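Local coordinates for protein tonb-dependent siderophore receptor (Acinetobacter baumannii, PDB 5FR8) that probably takes part in the first step of iron uptake, binding iron-chelating siderophores at the outer membrane, and may bind ferric enterobactin with micromolar affinity, at residues 345-350 against 377-382; 522-527 against 589-594. All coordinates share one frame; numbering follows the deposited sequence.

Interaction 1: 345-350 against 377-382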
# COMPACT_ATOMS: atom_id res chain seq x y z
N SER A 345 5.93 15.44 12.00
CA SER A 345 5.62 15.94 10.68
C SER A 345 4.13 16.01 10.53
O SER A 345 3.39 15.22 11.12
CB SER A 345 6.23 15.05 9.64
OG SER A 345 7.53 15.54 9.40
N ARG A 346 3.68 16.97 9.75
CA ARG A 346 2.26 17.26 9.69
C ARG A 346 1.79 17.30 8.23
O ARG A 346 2.29 18.09 7.46
CB ARG A 346 1.96 18.58 10.43
CG ARG A 346 0.47 18.83 10.64
CD ARG A 346 0.08 20.20 11.21
NE ARG A 346 0.87 21.31 10.69
CZ ARG A 346 0.78 21.82 9.45
NH1 ARG A 346 -0.09 21.35 8.55
NH2 ARG A 346 1.58 22.82 9.11
N LEU A 347 0.84 16.44 7.86
CA LEU A 347 0.32 16.40 6.49
C LEU A 347 -1.18 16.58 6.43
O LEU A 347 -1.96 15.76 6.93
CB LEU A 347 0.64 15.08 5.83
CG LEU A 347 0.15 14.88 4.38
CD1 LEU A 347 0.66 15.96 3.44
CD2 LEU A 347 0.58 13.52 3.90
N GLU A 348 -1.59 17.66 5.78
CA GLU A 348 -2.99 17.97 5.66
C GLU A 348 -3.36 17.83 4.21
O GLU A 348 -2.63 18.32 3.32
CB GLU A 348 -3.29 19.40 6.07
CG GLU A 348 -3.05 19.70 7.52
CD GLU A 348 -3.30 21.16 7.84
OE1 GLU A 348 -4.45 21.62 7.71
OE2 GLU A 348 -2.33 21.85 8.24
N THR A 349 -4.50 17.18 3.98
CA THR A 349 -5.06 17.06 2.68
C THR A 349 -6.53 17.56 2.68
O THR A 349 -7.37 17.14 3.48
CB THR A 349 -5.01 15.61 2.22
OG1 THR A 349 -3.63 15.16 2.19
CG2 THR A 349 -5.65 15.47 0.86
N LEU A 350 -6.82 18.46 1.75
CA LEU A 350 -8.18 18.86 1.49
C LEU A 350 -8.52 18.36 0.10
O LEU A 350 -7.72 18.50 -0.82
CB LEU A 350 -8.33 20.38 1.61
CG LEU A 350 -9.71 20.98 1.32
CD1 LEU A 350 -10.79 20.44 2.26
CD2 LEU A 350 -9.65 22.49 1.39
N ASP A 377 -2.55 19.39 -0.95
CA ASP A 377 -1.78 18.87 0.18
C ASP A 377 -0.87 19.95 0.79
O ASP A 377 -0.16 20.65 0.05
CB ASP A 377 -0.89 17.71 -0.27
CG ASP A 377 -1.67 16.46 -0.60
OD1 ASP A 377 -2.69 16.20 0.05
OD2 ASP A 377 -1.25 15.72 -1.50
N ARG A 378 -0.88 20.08 2.14
CA ARG A 378 0.16 20.87 2.84
C ARG A 378 0.97 20.01 3.80
O ARG A 378 0.42 19.22 4.56
CB ARG A 378 -0.44 22.05 3.58
CG ARG A 378 -1.28 22.94 2.70
CD ARG A 378 -0.90 24.39 2.89
NE ARG A 378 -2.07 25.25 2.80
CZ ARG A 378 -2.98 25.33 3.76
NH1 ARG A 378 -2.87 24.60 4.87
NH2 ARG A 378 -4.02 26.14 3.61
N PHE A 379 2.28 20.17 3.76
CA PHE A 379 3.17 19.31 4.52
C PHE A 379 4.21 20.15 5.24
O PHE A 379 4.86 20.98 4.64
CB PHE A 379 3.86 18.36 3.54
CG PHE A 379 4.63 17.24 4.20
CD1 PHE A 379 4.05 16.45 5.18
CD2 PHE A 379 5.92 16.94 3.78
CE1 PHE A 379 4.75 15.40 5.75
CE2 PHE A 379 6.63 15.91 4.36
CZ PHE A 379 6.05 15.13 5.35
N LYS A 380 4.33 19.95 6.54
CA LYS A 380 5.45 20.50 7.34
C LYS A 380 6.38 19.33 7.71
O LYS A 380 5.90 18.30 8.25
CB LYS A 380 4.92 21.25 8.58
CG LYS A 380 5.89 22.27 9.22
CD LYS A 380 5.49 22.78 10.62
CE LYS A 380 6.05 24.20 10.95
NZ LYS A 380 5.18 25.00 11.90
N ASP A 381 7.67 19.46 7.36
CA ASP A 381 8.73 18.52 7.79
C ASP A 381 10.05 19.29 7.99
O ASP A 381 10.69 19.70 7.03
CB ASP A 381 8.94 17.40 6.77
CG ASP A 381 10.00 16.36 7.21
OD1 ASP A 381 10.90 16.70 8.02
OD2 ASP A 381 9.93 15.20 6.71
N ASN A 382 10.42 19.49 9.25
CA ASN A 382 11.59 20.29 9.57
C ASN A 382 12.82 19.49 9.96
O ASN A 382 13.89 20.06 10.18
CB ASN A 382 11.27 21.31 10.66
CG ASN A 382 12.15 22.53 10.55
OD1 ASN A 382 12.11 23.24 9.55
ND2 ASN A 382 12.99 22.76 11.56
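Thr349 and Asp377 sit side by side, their side chains running the same way, and the Thr349 hydroxyl gives a hydrogen bond to the carboxylate: OG1 to Asp377 OD1 is 2.6 Å. It meets OD1 on the anti side, 34° out of the carboxylate plane. Asp377 starts on the face of Leu347 and Phe379, and chi1 of -71° sets its CG beside its own backbone N.

The backbone bonds come in two pairs. Arg346 and Lys380 exchange N-H and C=O, with Arg346 N 3.0 Å from Lys380 O; Glu348 and Arg378 do the same, with Arg378 N 2.7 Å from Glu348 O. Between these pairs Leu347 faces Phe379 in a non-hydrogen-bonded pair, Leu347 CB lying 3.7 Å from ring atom CD1 of Phe379.

At the far end Ser345 OG makes a weak bond to Lys380 O. Two tyrosines satisfy other carboxylates: Tyr475 OH bonds Asp381 OD2, and Tyr316 OH bonds Glu348 OE1.

One face of this barrel hairpin is thus mixed, a polar end (Thr349, Asp377) beside an apolar pair; the other carries Arg346, Glu348, Arg378 and Lys380. Asn105 ND2, from the plug, also hydrogen-bonds Thr349 OG1, and Leu347 touches Asn108 and Ser109. The barrel wall therefore binds the plug through the mixed face, with the charged face turned the other way.

Interaction 2: 522-527 against 589-594; sequences KDIVNA and LDFGDI
Ile524 meets the other strand with a backbone of positive phi (71°), rare for a beta-branched residue, and contributes the largest share of the contact of any residue. Its CG1 lies over one face of the Phe591 ring, 4.3 Å from the centroid and displaced toward the rim, a CH-pi contact. Chi1 of -177° sets CG1 anti to the backbone N and directs it at the ring. CD1 reaches the ring as well, with Phe591 CE1 as its nearest atom, and the two side chains cross obliquely.

The same residue supplies the hydrogen bond that joins the segments. Asp590 N donates to Ile524 O over 2.9 Å. The angle at the hydrogen is 164°, and the donor comes in tilted from the carbonyl plane. Leu589 CA adds a CA-H...O contact to that oxygen, 3.4 Å from Ile524 O.

One residue further in, Val525 and Leu589 form an antiparallel non-hydrogen-bonded pair. Their side chains lie side by side and point the same way, Val525 CG2 being 3.5 Å from Leu589 CD2. Phe520 touches Val525, Trp596 touches Leu589, and a bound C8E detergent molecule lies about 5 Å from the leucine side chain.

Beyond the pair the chain reverses in a type II' turn from Phe591 to Ile594. Asp590 OD1 accepts from Gly592 N at 2.9 Å, an Asx turn, and Phe591 N bonds Ile594 O to close the hairpin into strand 594-608. The Asp590 side chain also touches Arg595.

Strand 525-541 begins here and strand 564-591 finishes, so a single cross-strand bond and apolar packing on the surface hold the strand ends together. The nearby detergent is consistent with a membrane-facing surface.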
# COMPACT_ATOMS: atom_id res chain seq x y z
N LYS A 522 -19.83 -22.48 -15.98
CA LYS A 522 -20.96 -23.39 -15.95
C LYS A 522 -21.44 -23.13 -14.53
O LYS A 522 -20.81 -22.36 -13.80
CB LYS A 522 -20.44 -24.83 -16.09
CG LYS A 522 -21.44 -25.83 -16.63
CD LYS A 522 -20.82 -27.22 -16.79
CE LYS A 522 -21.74 -28.17 -17.53
NZ LYS A 522 -21.47 -28.20 -19.00
N ASP A 523 -22.53 -23.74 -14.10
CA ASP A 523 -22.79 -23.73 -12.66
C ASP A 523 -21.79 -24.71 -12.06
O ASP A 523 -21.22 -25.53 -12.79
CB ASP A 523 -24.25 -24.05 -12.32
CG ASP A 523 -24.69 -25.42 -12.78
OD1 ASP A 523 -23.97 -26.04 -13.61
OD2 ASP A 523 -25.75 -25.88 -12.30
N ILE A 524 -21.54 -24.61 -10.76
CA ILE A 524 -20.59 -25.49 -10.07
C ILE A 524 -19.13 -25.22 -10.43
O ILE A 524 -18.25 -25.50 -9.63
CB ILE A 524 -20.95 -26.99 -10.26
CG1 ILE A 524 -20.02 -27.94 -9.49
CG2 ILE A 524 -20.98 -27.39 -11.73
CD1 ILE A 524 -20.53 -29.38 -9.50
N VAL A 525 -18.88 -24.66 -11.60
CA VAL A 525 -17.50 -24.37 -12.01
C VAL A 525 -17.35 -23.04 -12.69
O VAL A 525 -18.17 -22.64 -13.51
CB VAL A 525 -17.00 -25.39 -13.05
CG1 VAL A 525 -15.60 -25.00 -13.53
CG2 VAL A 525 -17.02 -26.80 -12.47
N ASN A 526 -16.27 -22.35 -12.35
CA ASN A 526 -15.92 -21.12 -13.02
C ASN A 526 -14.42 -21.00 -13.06
O ASN A 526 -13.73 -21.54 -12.20
CB ASN A 526 -16.46 -19.93 -12.25
CG ASN A 526 -15.95 -19.92 -10.83
OD1 ASN A 526 -14.82 -19.50 -10.54
ND2 ASN A 526 -16.77 -20.43 -9.92
N ALA A 527 -13.91 -20.28 -14.04
CA ALA A 527 -12.48 -20.10 -14.13
C ALA A 527 -12.15 -18.87 -14.96
O ALA A 527 -12.93 -18.42 -15.81
CB ALA A 527 -11.85 -21.34 -14.73
N LEU A 589 -14.84 -23.92 -7.56
CA LEU A 589 -15.58 -25.16 -7.57
C LEU A 589 -16.57 -25.23 -6.42
O LEU A 589 -16.17 -25.45 -5.27
CB LEU A 589 -14.62 -26.33 -7.44
CG LEU A 589 -13.77 -26.62 -8.67
CD1 LEU A 589 -12.89 -27.83 -8.41
CD2 LEU A 589 -14.65 -26.84 -9.89
N ASP A 590 -17.85 -25.07 -6.75
CA ASP A 590 -18.91 -24.89 -5.74
C ASP A 590 -19.79 -26.14 -5.72
O ASP A 590 -20.54 -26.37 -6.66
CB ASP A 590 -19.74 -23.63 -6.09
CG ASP A 590 -20.77 -23.23 -5.01
OD1 ASP A 590 -21.34 -24.08 -4.30
OD2 ASP A 590 -21.02 -22.02 -4.91
N PHE A 591 -19.69 -26.93 -4.66
CA PHE A 591 -20.56 -28.09 -4.51
C PHE A 591 -21.59 -27.88 -3.39
O PHE A 591 -21.85 -28.79 -2.61
CB PHE A 591 -19.73 -29.36 -4.24
CG PHE A 591 -18.86 -29.81 -5.39
CD1 PHE A 591 -19.37 -30.63 -6.38
CD2 PHE A 591 -17.53 -29.40 -5.47
CE1 PHE A 591 -18.56 -31.05 -7.43
CE2 PHE A 591 -16.73 -29.80 -6.51
CZ PHE A 591 -17.24 -30.63 -7.50
N GLY A 592 -22.18 -26.70 -3.31
CA GLY A 592 -23.09 -26.37 -2.22
C GLY A 592 -22.36 -26.28 -0.88
O GLY A 592 -21.73 -25.25 -0.59
N ASP A 593 -22.44 -27.36 -0.09
CA ASP A 593 -21.83 -27.40 1.26
C ASP A 593 -20.31 -27.41 1.19
O ASP A 593 -19.67 -26.83 2.05
CB ASP A 593 -22.28 -28.64 2.05
CG ASP A 593 -23.76 -28.60 2.48
OD1 ASP A 593 -24.40 -27.52 2.45
OD2 ASP A 593 -24.27 -29.66 2.87
N ILE A 594 -19.76 -28.07 0.18
CA ILE A 594 -18.31 -28.10 -0.06
C ILE A 594 -17.91 -27.09 -1.15
O ILE A 594 -18.50 -27.08 -2.23
CB ILE A 594 -17.83 -29.48 -0.60
CG1 ILE A 594 -18.11 -30.64 0.38
CG2 ILE A 594 -16.35 -29.40 -0.95
CD1 ILE A 594 -17.14 -30.76 1.54

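Both contacts join antiparallel neighbours of the TonB-dependent receptor barrel, but they share no strand and lie on opposite sides of the chain's centre, about 38 Å apart at their nearest atoms. Interaction 1 is partly buried, inside the hairpin of strands 343-361 and 365-380, and has four backbone bonds plus a hydroxyl-carboxylate bond. Interaction 2 is a surface contact at the ends of strands 525-541 and 564-591, which pair although 61 residues separate the segments; it has one backbone bond and leans on aliphatic and aromatic contact. The chemistry follows the place: polar bonding next to the plug in interaction 1, apolar packing at the strand ends, near bound detergent, in interaction 2.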